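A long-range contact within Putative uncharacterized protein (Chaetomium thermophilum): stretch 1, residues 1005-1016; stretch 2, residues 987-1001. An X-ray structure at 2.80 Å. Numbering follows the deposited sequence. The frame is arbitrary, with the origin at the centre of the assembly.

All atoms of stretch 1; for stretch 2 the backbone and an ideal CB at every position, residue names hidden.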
ATOM      1  N   GLY A1005      16.536 -73.530 -13.164  1.00 99.85           N
ATOM      2  CA  GLY A1005      17.011 -72.476 -12.288  1.00 99.84           C
ATOM      3  C   GLY A1005      15.918 -71.898 -11.415  1.00 99.79           C
ATOM      4  O   GLY A1005      16.196 -71.310 -10.366  1.00 99.82           O
ATOM      5  N   ALA A1006      14.664 -72.056 -11.842  1.00101.85           N
ATOM      6  CA  ALA A1006      13.513 -71.548 -11.097  1.00101.63           C
ATOM      7  C   ALA A1006      13.554 -70.027 -10.987  1.00 97.25           C
ATOM      8  O   ALA A1006      13.190 -69.449  -9.961  1.00 96.69           O
ATOM      9  CB  ALA A1006      13.426 -72.190  -9.710  1.00103.03           C
ATOM     10  N   SER A1007      13.993 -69.368 -12.059  1.00 75.70           N
ATOM     11  CA  SER A1007      14.084 -67.914 -12.095  1.00 72.42           C
ATOM     12  C   SER A1007      12.931 -67.273 -12.859  1.00 69.43           C
ATOM     13  O   SER A1007      12.272 -66.369 -12.338  1.00 68.62           O
ATOM     14  CB  SER A1007      15.417 -67.485 -12.719  1.00 71.22           C
ATOM     15  OG  SER A1007      15.551 -66.075 -12.693  1.00 69.42           O
ATOM     16  N   VAL A1008      12.682 -67.716 -14.091  1.00 54.67           N
ATOM     17  CA  VAL A1008      11.670 -67.117 -14.959  1.00 51.77           C
ATOM     18  C   VAL A1008      12.143 -65.729 -15.378  1.00 49.16           C
ATOM     19  O   VAL A1008      12.280 -65.446 -16.572  1.00 47.78           O
ATOM     20  CB  VAL A1008      10.290 -67.051 -14.277  1.00 52.44           C
ATOM     21  CG1 VAL A1008       9.230 -66.593 -15.270  1.00 51.21           C
ATOM     22  CG2 VAL A1008       9.921 -68.408 -13.686  1.00 55.14           C
ATOM     23  N   SER A1009      12.381 -64.853 -14.398  1.00 59.53           N
ATOM     24  CA  SER A1009      13.017 -63.569 -14.672  1.00 55.54           C
ATOM     25  C   SER A1009      14.203 -63.747 -15.612  1.00 54.16           C
ATOM     26  O   SER A1009      14.282 -63.112 -16.671  1.00 53.29           O
ATOM     27  CB  SER A1009      13.467 -62.926 -13.359  1.00 55.96           C
ATOM     28  OG  SER A1009      12.523 -63.158 -12.326  1.00 57.21           O
ATOM     29  N   LYS A1010      15.133 -64.628 -15.237  1.00 63.01           N
ATOM     30  CA  LYS A1010      16.290 -64.894 -16.081  1.00 61.45           C
ATOM     31  C   LYS A1010      15.895 -65.575 -17.383  1.00 61.50           C
ATOM     32  O   LYS A1010      16.614 -65.457 -18.379  1.00 60.94           O
ATOM     33  CB  LYS A1010      17.306 -65.751 -15.328  1.00 63.39           C
ATOM     34  CG  LYS A1010      18.413 -66.296 -16.210  1.00 63.70           C
ATOM     35  CD  LYS A1010      19.635 -66.682 -15.403  1.00 65.69           C
ATOM     36  CE  LYS A1010      20.669 -67.370 -16.276  1.00 67.85           C
ATOM     37  NZ  LYS A1010      21.992 -67.473 -15.603  1.00 70.45           N
ATOM     38  N   LEU A1011      14.777 -66.301 -17.400  1.00 61.73           N
ATOM     39  CA  LEU A1011      14.305 -66.886 -18.650  1.00 62.15           C
ATOM     40  C   LEU A1011      13.850 -65.798 -19.614  1.00 59.86           C
ATOM     41  O   LEU A1011      14.243 -65.783 -20.788  1.00 60.14           O
ATOM     42  CB  LEU A1011      13.173 -67.879 -18.371  1.00 63.71           C
ATOM     43  CG  LEU A1011      12.517 -68.552 -19.581  1.00 64.06           C
ATOM     44  CD1 LEU A1011      13.548 -69.252 -20.453  1.00 65.24           C
ATOM     45  CD2 LEU A1011      11.453 -69.539 -19.122  1.00 64.58           C
ATOM     46  N   MET A1012      13.031 -64.864 -19.125  1.00 54.57           N
ATOM     47  CA  MET A1012      12.599 -63.742 -19.949  1.00 52.36           C
ATOM     48  C   MET A1012      13.797 -62.942 -20.448  1.00 51.35           C
ATOM     49  O   MET A1012      13.935 -62.685 -21.653  1.00 50.90           O
ATOM     50  CB  MET A1012      11.641 -62.856 -19.148  1.00 50.97           C
ATOM     51  CG  MET A1012      10.412 -63.605 -18.637  1.00 51.96           C
ATOM     52  SD  MET A1012       9.213 -62.579 -17.761  1.00 51.30           S
ATOM     53  CE  MET A1012      10.063 -62.283 -16.216  1.00 51.13           C
ATOM     54  N   VAL A1013      14.689 -62.554 -19.534  1.00 42.88           N
ATOM     55  CA  VAL A1013      15.876 -61.797 -19.928  1.00 42.21           C
ATOM     56  C   VAL A1013      16.669 -62.564 -20.979  1.00 43.15           C
ATOM     57  O   VAL A1013      17.057 -62.013 -22.016  1.00 42.42           O
ATOM     58  CB  VAL A1013      16.738 -61.476 -18.693  1.00 43.31           C
ATOM     59  CG1 VAL A1013      18.054 -60.817 -19.105  1.00 44.10           C
ATOM     60  CG2 VAL A1013      15.974 -60.573 -17.733  1.00 42.43           C
ATOM     61  N   ASP A1014      16.917 -63.851 -20.726  1.00 54.01           N
ATOM     62  CA  ASP A1014      17.730 -64.653 -21.635  1.00 54.84           C
ATOM     63  C   ASP A1014      17.091 -64.773 -23.012  1.00 54.77           C
ATOM     64  O   ASP A1014      17.803 -64.891 -24.016  1.00 55.32           O
ATOM     65  CB  ASP A1014      17.963 -66.043 -21.044  1.00 56.98           C
ATOM     66  CG  ASP A1014      18.972 -66.034 -19.912  1.00 58.01           C
ATOM     67  OD1 ASP A1014      19.184 -64.960 -19.311  1.00 57.67           O
ATOM     68  OD2 ASP A1014      19.552 -67.104 -19.622  1.00 59.08           O
ATOM     69  N   ILE A1015      15.759 -64.757 -23.085  1.00 44.94           N
ATOM     70  CA  ILE A1015      15.106 -64.871 -24.384  1.00 44.60           C
ATOM     71  C   ILE A1015      15.080 -63.531 -25.115  1.00 42.88           C
ATOM     72  O   ILE A1015      15.129 -63.499 -26.351  1.00 42.89           O
ATOM     73  CB  ILE A1015      13.688 -65.448 -24.217  1.00 44.85           C
ATOM     74  CG1 ILE A1015      13.767 -66.890 -23.704  1.00 46.97           C
ATOM     75  CG2 ILE A1015      12.921 -65.405 -25.547  1.00 44.42           C
ATOM     76  CD1 ILE A1015      12.428 -67.504 -23.350  1.00 47.57           C
ATOM     77  N   VAL A1016      15.015 -62.414 -24.391  1.00 50.63           N
ATOM     78  CA  VAL A1016      14.789 -61.123 -25.042  1.00 50.17           C
ATOM     79  C   VAL A1016      16.097 -60.402 -25.359  1.00 51.60           C
ATOM     80  O   VAL A1016      16.218 -59.767 -26.410  1.00 52.67           O
ATOM     81  CB  VAL A1016      13.869 -60.248 -24.169  1.00 47.15           C
ATOM     82  CG1 VAL A1016      13.636 -58.891 -24.830  1.00 46.06           C
ATOM     83  CG2 VAL A1016      12.543 -60.950 -23.930  1.00 45.98           C
ATOM     84  N   UNK A 987       4.178 -58.959 -12.051  1.00 61.60           N
ATOM     85  CA  UNK A 987       3.904 -60.318 -11.594  1.00 65.69           C
ATOM     86  C   UNK A 987       5.115 -61.193 -11.878  1.00 71.06           C
ATOM     87  O   UNK A 987       5.413 -61.490 -13.040  1.00 71.81           O
ATOM     88  CB  UNK A 987       2.654 -60.886 -12.270  1.00 65.69           C
ATOM     89  N   UNK A 988       5.805 -61.613 -10.823  1.00 81.28           N
ATOM     90  CA  UNK A 988       6.934 -62.525 -10.943  1.00 86.26           C
ATOM     91  C   UNK A 988       6.454 -63.916 -10.546  1.00 87.90           C
ATOM     92  O   UNK A 988       6.201 -64.182  -9.365  1.00 88.78           O
ATOM     93  CB  UNK A 988       8.113 -62.075 -10.078  1.00 86.26           C
ATOM     94  N   UNK A 989       6.324 -64.797 -11.533  1.00 77.36           N
ATOM     95  CA  UNK A 989       5.811 -66.149 -11.318  1.00 79.17           C
ATOM     96  C   UNK A 989       6.933 -67.124 -10.974  1.00 79.44           C
ATOM     97  O   UNK A 989       7.050 -68.201 -11.556  1.00 79.15           O
ATOM     98  CB  UNK A 989       5.060 -66.634 -12.560  1.00 79.17           C
ATOM     99  N   UNK A 990       7.770 -66.745 -10.008  1.00 83.15           N
ATOM    100  CA  UNK A 990       8.870 -67.615  -9.603  1.00 85.91           C
ATOM    101  C   UNK A 990       8.366 -68.868  -8.903  1.00 88.63           C
ATOM    102  O   UNK A 990       9.032 -69.909  -8.943  1.00 91.24           O
ATOM    103  CB  UNK A 990       9.833 -66.859  -8.686  1.00 85.91           C
ATOM    104  N   UNK A 991       7.200 -68.794  -8.257  1.00 88.51           N
ATOM    105  CA  UNK A 991       6.639 -69.966  -7.598  1.00 91.65           C
ATOM    106  C   UNK A 991       6.180 -71.020  -8.597  1.00 92.78           C
ATOM    107  O   UNK A 991       6.117 -72.203  -8.246  1.00 95.44           O
ATOM    108  CB  UNK A 991       5.468 -69.554  -6.704  1.00 91.65           C
ATOM    109  N   UNK A 992       5.859 -70.622  -9.823  1.00 82.00           N
ATOM    110  CA  UNK A 992       5.461 -71.555 -10.879  1.00 84.01           C
ATOM    111  C   UNK A 992       6.642 -71.902 -11.775  1.00 84.05           C
ATOM    112  O   UNK A 992       6.545 -71.899 -13.002  1.00 80.73           O
ATOM    113  CB  UNK A 992       4.325 -70.964 -11.716  1.00 84.01           C
ATOM    114  N   UNK A 993       7.782 -72.214 -11.157  1.00113.62           N
ATOM    115  CA  UNK A 993       8.969 -72.590 -11.912  1.00114.50           C
ATOM    116  C   UNK A 993       8.788 -73.890 -12.682  1.00114.24           C
ATOM    117  O   UNK A 993       9.662 -74.239 -13.484  1.00115.10           O
ATOM    118  CB  UNK A 993      10.167 -72.715 -10.968  1.00114.50           C
ATOM    119  N   UNK A 994       7.691 -74.613 -12.461  1.00114.75           N
ATOM    120  CA  UNK A 994       7.418 -75.843 -13.192  1.00115.30           C
ATOM    121  C   UNK A 994       6.474 -75.640 -14.367  1.00111.22           C
ATOM    122  O   UNK A 994       6.591 -76.351 -15.370  1.00112.39           O
ATOM    123  CB  UNK A 994       6.832 -76.890 -12.242  1.00115.30           C
ATOM    124  N   UNK A 995       5.544 -74.685 -14.270  1.00100.10           N
ATOM    125  CA  UNK A 995       4.653 -74.394 -15.387  1.00 97.51           C
ATOM    126  C   UNK A 995       5.417 -73.957 -16.628  1.00 92.81           C
ATOM    127  O   UNK A 995       4.906 -74.109 -17.744  1.00 91.96           O
ATOM    128  CB  UNK A 995       3.648 -73.311 -14.989  1.00 97.51           C
ATOM    129  N   UNK A 996       6.626 -73.420 -16.463  1.00 65.22           N
ATOM    130  CA  UNK A 996       7.405 -72.931 -17.593  1.00 59.84           C
ATOM    131  C   UNK A 996       8.322 -73.992 -18.186  1.00 61.31           C
ATOM    132  O   UNK A 996       8.625 -73.933 -19.384  1.00 60.18           O
ATOM    133  CB  UNK A 996       8.236 -71.721 -17.163  1.00 59.84           C
ATOM    134  N   UNK A 997       8.772 -74.963 -17.390  1.00 87.84           N
ATOM    135  CA  UNK A 997       9.670 -75.980 -17.925  1.00 89.63           C
ATOM    136  C   UNK A 997       8.951 -76.909 -18.895  1.00 90.45           C
ATOM    137  O   UNK A 997       9.590 -77.499 -19.773  1.00 90.78           O
ATOM    138  CB  UNK A 997      10.288 -76.792 -16.785  1.00 89.63           C
ATOM    139  N   UNK A 998       7.630 -77.052 -18.757  1.00 87.97           N
ATOM    140  CA  UNK A 998       6.889 -77.937 -19.650  1.00 88.41           C
ATOM    141  C   UNK A 998       6.934 -77.445 -21.091  1.00 85.06           C
ATOM    142  O   UNK A 998       6.838 -78.251 -22.023  1.00 85.92           O
ATOM    143  CB  UNK A 998       5.436 -78.061 -19.186  1.00 88.41           C
ATOM    144  N   UNK A 999       7.079 -76.135 -21.293  1.00 77.01           N
ATOM    145  CA  UNK A 999       7.112 -75.553 -22.630  1.00 75.70           C
ATOM    146  C   UNK A 999       8.515 -75.183 -23.087  1.00 74.95           C
ATOM    147  O   UNK A 999       8.772 -75.150 -24.295  1.00 73.85           O
ATOM    148  CB  UNK A 999       6.219 -74.311 -22.675  1.00 75.70           C
ATOM    149  N   UNK A1000       9.423 -74.899 -22.153  1.00 60.20           N
ATOM    150  CA  UNK A1000      10.826 -74.623 -22.453  1.00 59.67           C
ATOM    151  C   UNK A1000      11.660 -75.744 -21.846  1.00 62.48           C
ATOM    152  O   UNK A1000      12.142 -75.618 -20.710  1.00 63.09           O
ATOM    153  CB  UNK A1000      11.258 -73.257 -21.916  1.00 59.67           C
ATOM    154  N   UNK A1001      11.861 -76.859 -22.558  1.00 88.85           N
ATOM    155  CA  UNK A1001      12.463 -78.040 -21.910  1.00 93.43           C
ATOM    156  C   UNK A1001      13.828 -77.775 -21.296  1.00 95.28           C
ATOM    157  O   UNK A1001      14.106 -78.253 -20.190  1.00 97.29           O
ATOM    158  CB  UNK A1001      12.592 -79.176 -22.926  1.00 93.43           C
TER

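Position 987 has nothing of stretch 1 within 5.5 Å of its ideal CB; it is Cys987. At 988 the CB points sideways, 5.1 Å from Ser1009 OG. That hydroxyl can give or accept a proton, so Asn, Asp or a longer polar side chain such as Gln or Glu would suit; Ser and Thr would fall short. The residue is Asn988, whose OD1 lies 3.1 Å from Ser1009 OG; Ser1007 O competes for the same hydroxyl proton.

The CB of 989 also points sideways, 5.0 Å from Val1008 CG1, which favours a medium aliphatic group, though only loosely. Leu989 stays at the margin with its side chain; the contact comes from its backbone, Leu989 O lying 3.6 Å from Val1008 CG2.

At 990 the CB lies 4.4 Å from both Ser1007 O and Ala1006 O. Two carbonyls would ordinarily ask for a donor, so Asn, Ser or Thr look natural. The deposited Asp990 defies that reading: its OD1 comes within 2.6 Å of Ser1007 O, a pair whose proton the geometry does not settle. The same OD1 is 3.6 Å from Ser1009 OG.

Positions 991 and 992, with no part of stretch 1 near their CBs, are Ser991 and His992.

The CB of 993 points toward stretch 1, 3.5 Å from Ala1006 CB. This is already a tight methyl contact, but a longer side chain can grow past it, so many types would serve. His993 CB lies 3.5 Å from Ala1006 CB and the ring also borders that methyl, obliquely, while His993 ND1 makes a weak hydrogen bond of 3.4 Å to Ser991 O. Positions 994 and 995, out of reach, are Glu994 and Met995.

The CB of 996 points toward stretch 1, 4.4 Å from Leu1011 CD2 and 5.1 Å from Val1008 CG2, and so meets an aliphatic surface. Leu, Met or an aromatic would suit. Phe996 lays one ring face under Val1008 CG1, which sits 4.0 Å from the ring centroid and 15° off the normal, a CH-pi contact; Leu1011 CD2 packs 4.2 Å from Phe996 CD2.

Nothing in stretch 1 constrains 997, 998 or 999, which are Lys997, Glu998 and His999.

At 1000 the CB again points toward stretch 1, 4.7 Å from Leu1011 CD2, with Ile1015 one helical turn further on. A broad apolar side chain could touch both. Phe1000 does: Leu1011 CD2 lies over one ring face, 4.0 Å from Phe1000 CD2, and Ile1015 CD1 is 4.0 Å from Phe1000 CE1. Position 1001, beyond reach, has a proline-compatible phi of -58° and is Pro1001.

Stretch 2 987-1001: CNLDSHHEMFKEHFP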
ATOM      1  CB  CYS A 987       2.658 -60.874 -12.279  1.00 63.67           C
ATOM      2  SG  CYS A 987       2.556 -60.527 -14.041  1.00 60.71           S
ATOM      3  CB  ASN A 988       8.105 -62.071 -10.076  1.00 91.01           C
ATOM      4  CG  ASN A 988       9.451 -62.362 -10.717  1.00 92.29           C
ATOM      5  OD1 ASN A 988       9.557 -62.481 -11.939  1.00 90.51           O
ATOM      6  ND2 ASN A 988      10.487 -62.477  -9.894  1.00 95.80           N
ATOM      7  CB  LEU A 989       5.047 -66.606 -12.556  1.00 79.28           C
ATOM      8  CG  LEU A 989       3.842 -65.745 -12.947  1.00 77.50           C
ATOM      9  CD1 LEU A 989       3.313 -66.153 -14.312  1.00 76.62           C
ATOM     10  CD2 LEU A 989       2.742 -65.846 -11.899  1.00 78.18           C
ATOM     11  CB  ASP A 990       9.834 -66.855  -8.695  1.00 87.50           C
ATOM     12  CG  ASP A 990      10.466 -65.661  -9.384  1.00 86.81           C
ATOM     13  OD1 ASP A 990      10.434 -65.608 -10.631  1.00 85.40           O
ATOM     14  OD2 ASP A 990      10.998 -64.778  -8.677  1.00 88.28           O
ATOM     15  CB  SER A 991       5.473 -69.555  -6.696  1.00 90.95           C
ATOM     16  OG  SER A 991       4.418 -68.992  -7.452  1.00 88.09           O
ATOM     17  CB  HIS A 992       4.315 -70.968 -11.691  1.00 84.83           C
ATOM     18  CG  HIS A 992       3.108 -70.636 -10.872  1.00 88.83           C
ATOM     19  ND1 HIS A 992       3.052 -69.538 -10.042  1.00 90.28           N
ATOM     20  CD2 HIS A 992       1.914 -71.263 -10.746  1.00 91.23           C
ATOM     21  CE1 HIS A 992       1.876 -69.501  -9.441  1.00 90.94           C
ATOM     22  NE2 HIS A 992       1.166 -70.535  -9.853  1.00 91.53           N
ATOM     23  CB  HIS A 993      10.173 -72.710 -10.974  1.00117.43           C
ATOM     24  CG  HIS A 993       9.993 -73.711  -9.876  1.00120.26           C
ATOM     25  ND1 HIS A 993       9.227 -73.463  -8.758  1.00121.01           N
ATOM     26  CD2 HIS A 993      10.491 -74.960  -9.722  1.00123.35           C
ATOM     27  CE1 HIS A 993       9.256 -74.518  -7.964  1.00124.13           C
ATOM     28  NE2 HIS A 993      10.016 -75.442  -8.527  1.00125.75           N
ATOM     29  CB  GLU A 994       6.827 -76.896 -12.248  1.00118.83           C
ATOM     30  CG  GLU A 994       7.297 -78.316 -12.533  1.00122.73           C
ATOM     31  CD  GLU A 994       8.787 -78.493 -12.305  1.00125.69           C
ATOM     32  OE1 GLU A 994       9.366 -77.714 -11.518  1.00126.15           O
ATOM     33  OE2 GLU A 994       9.379 -79.405 -12.917  1.00127.47           O
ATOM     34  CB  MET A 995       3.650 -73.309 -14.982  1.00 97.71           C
ATOM     35  CG  MET A 995       2.745 -72.816 -16.109  1.00 97.34           C
ATOM     36  SD  MET A 995       1.719 -74.116 -16.829  1.00 99.85           S
ATOM     37  CE  MET A 995       0.912 -73.216 -18.153  1.00 97.32           C
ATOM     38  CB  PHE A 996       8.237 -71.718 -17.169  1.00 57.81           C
ATOM     39  CG  PHE A 996       7.439 -70.449 -17.050  1.00 55.70           C
ATOM     40  CD1 PHE A 996       6.708 -70.178 -15.905  1.00 56.44           C
ATOM     41  CD2 PHE A 996       7.420 -69.529 -18.085  1.00 53.23           C
ATOM     42  CE1 PHE A 996       5.974 -69.013 -15.796  1.00 54.72           C
ATOM     43  CE2 PHE A 996       6.688 -68.362 -17.981  1.00 51.53           C
ATOM     44  CZ  PHE A 996       5.964 -68.105 -16.835  1.00 52.26           C
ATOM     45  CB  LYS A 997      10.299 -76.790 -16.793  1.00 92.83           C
ATOM     46  CG  LYS A 997      11.510 -77.599 -17.242  1.00 94.58           C
ATOM     47  CD  LYS A 997      11.910 -78.660 -16.230  1.00 97.79           C
ATOM     48  CE  LYS A 997      13.083 -79.482 -16.746  1.00 98.83           C
ATOM     49  NZ  LYS A 997      13.463 -80.580 -15.819  1.00102.44           N
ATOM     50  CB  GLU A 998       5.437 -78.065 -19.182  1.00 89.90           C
ATOM     51  CG  GLU A 998       5.276 -78.472 -17.722  1.00 93.46           C
ATOM     52  CD  GLU A 998       6.057 -79.724 -17.368  1.00 97.76           C
ATOM     53  OE1 GLU A 998       7.242 -79.602 -16.992  1.00 98.94           O
ATOM     54  OE2 GLU A 998       5.488 -80.831 -17.474  1.00 99.92           O
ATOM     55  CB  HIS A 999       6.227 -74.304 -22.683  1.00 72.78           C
ATOM     56  CG  HIS A 999       4.825 -74.537 -22.211  1.00 73.67           C
ATOM     57  ND1 HIS A 999       4.511 -74.726 -20.882  1.00 75.09           N
ATOM     58  CD2 HIS A 999       3.657 -74.617 -22.889  1.00 73.91           C
ATOM     59  CE1 HIS A 999       3.208 -74.909 -20.763  1.00 75.82           C
ATOM     60  NE2 HIS A 999       2.666 -74.848 -21.966  1.00 75.09           N
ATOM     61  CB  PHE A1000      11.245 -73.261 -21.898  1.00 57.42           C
ATOM     62  CG  PHE A1000      10.344 -72.134 -22.321  1.00 54.97           C
ATOM     63  CD1 PHE A1000      10.598 -71.425 -23.481  1.00 53.23           C
ATOM     64  CD2 PHE A1000       9.238 -71.794 -21.561  1.00 54.68           C
ATOM     65  CE1 PHE A1000       9.766 -70.392 -23.873  1.00 51.26           C
ATOM     66  CE2 PHE A1000       8.403 -70.763 -21.947  1.00 52.68           C
ATOM     67  CZ  PHE A1000       8.667 -70.061 -23.103  1.00 50.97           C
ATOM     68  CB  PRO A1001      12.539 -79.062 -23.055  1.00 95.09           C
ATOM     69  CG  PRO A1001      11.540 -78.595 -24.065  1.00 92.85           C
ATOM     70  CD  PRO A1001      11.543 -77.106 -23.974  1.00 90.09           C
TER
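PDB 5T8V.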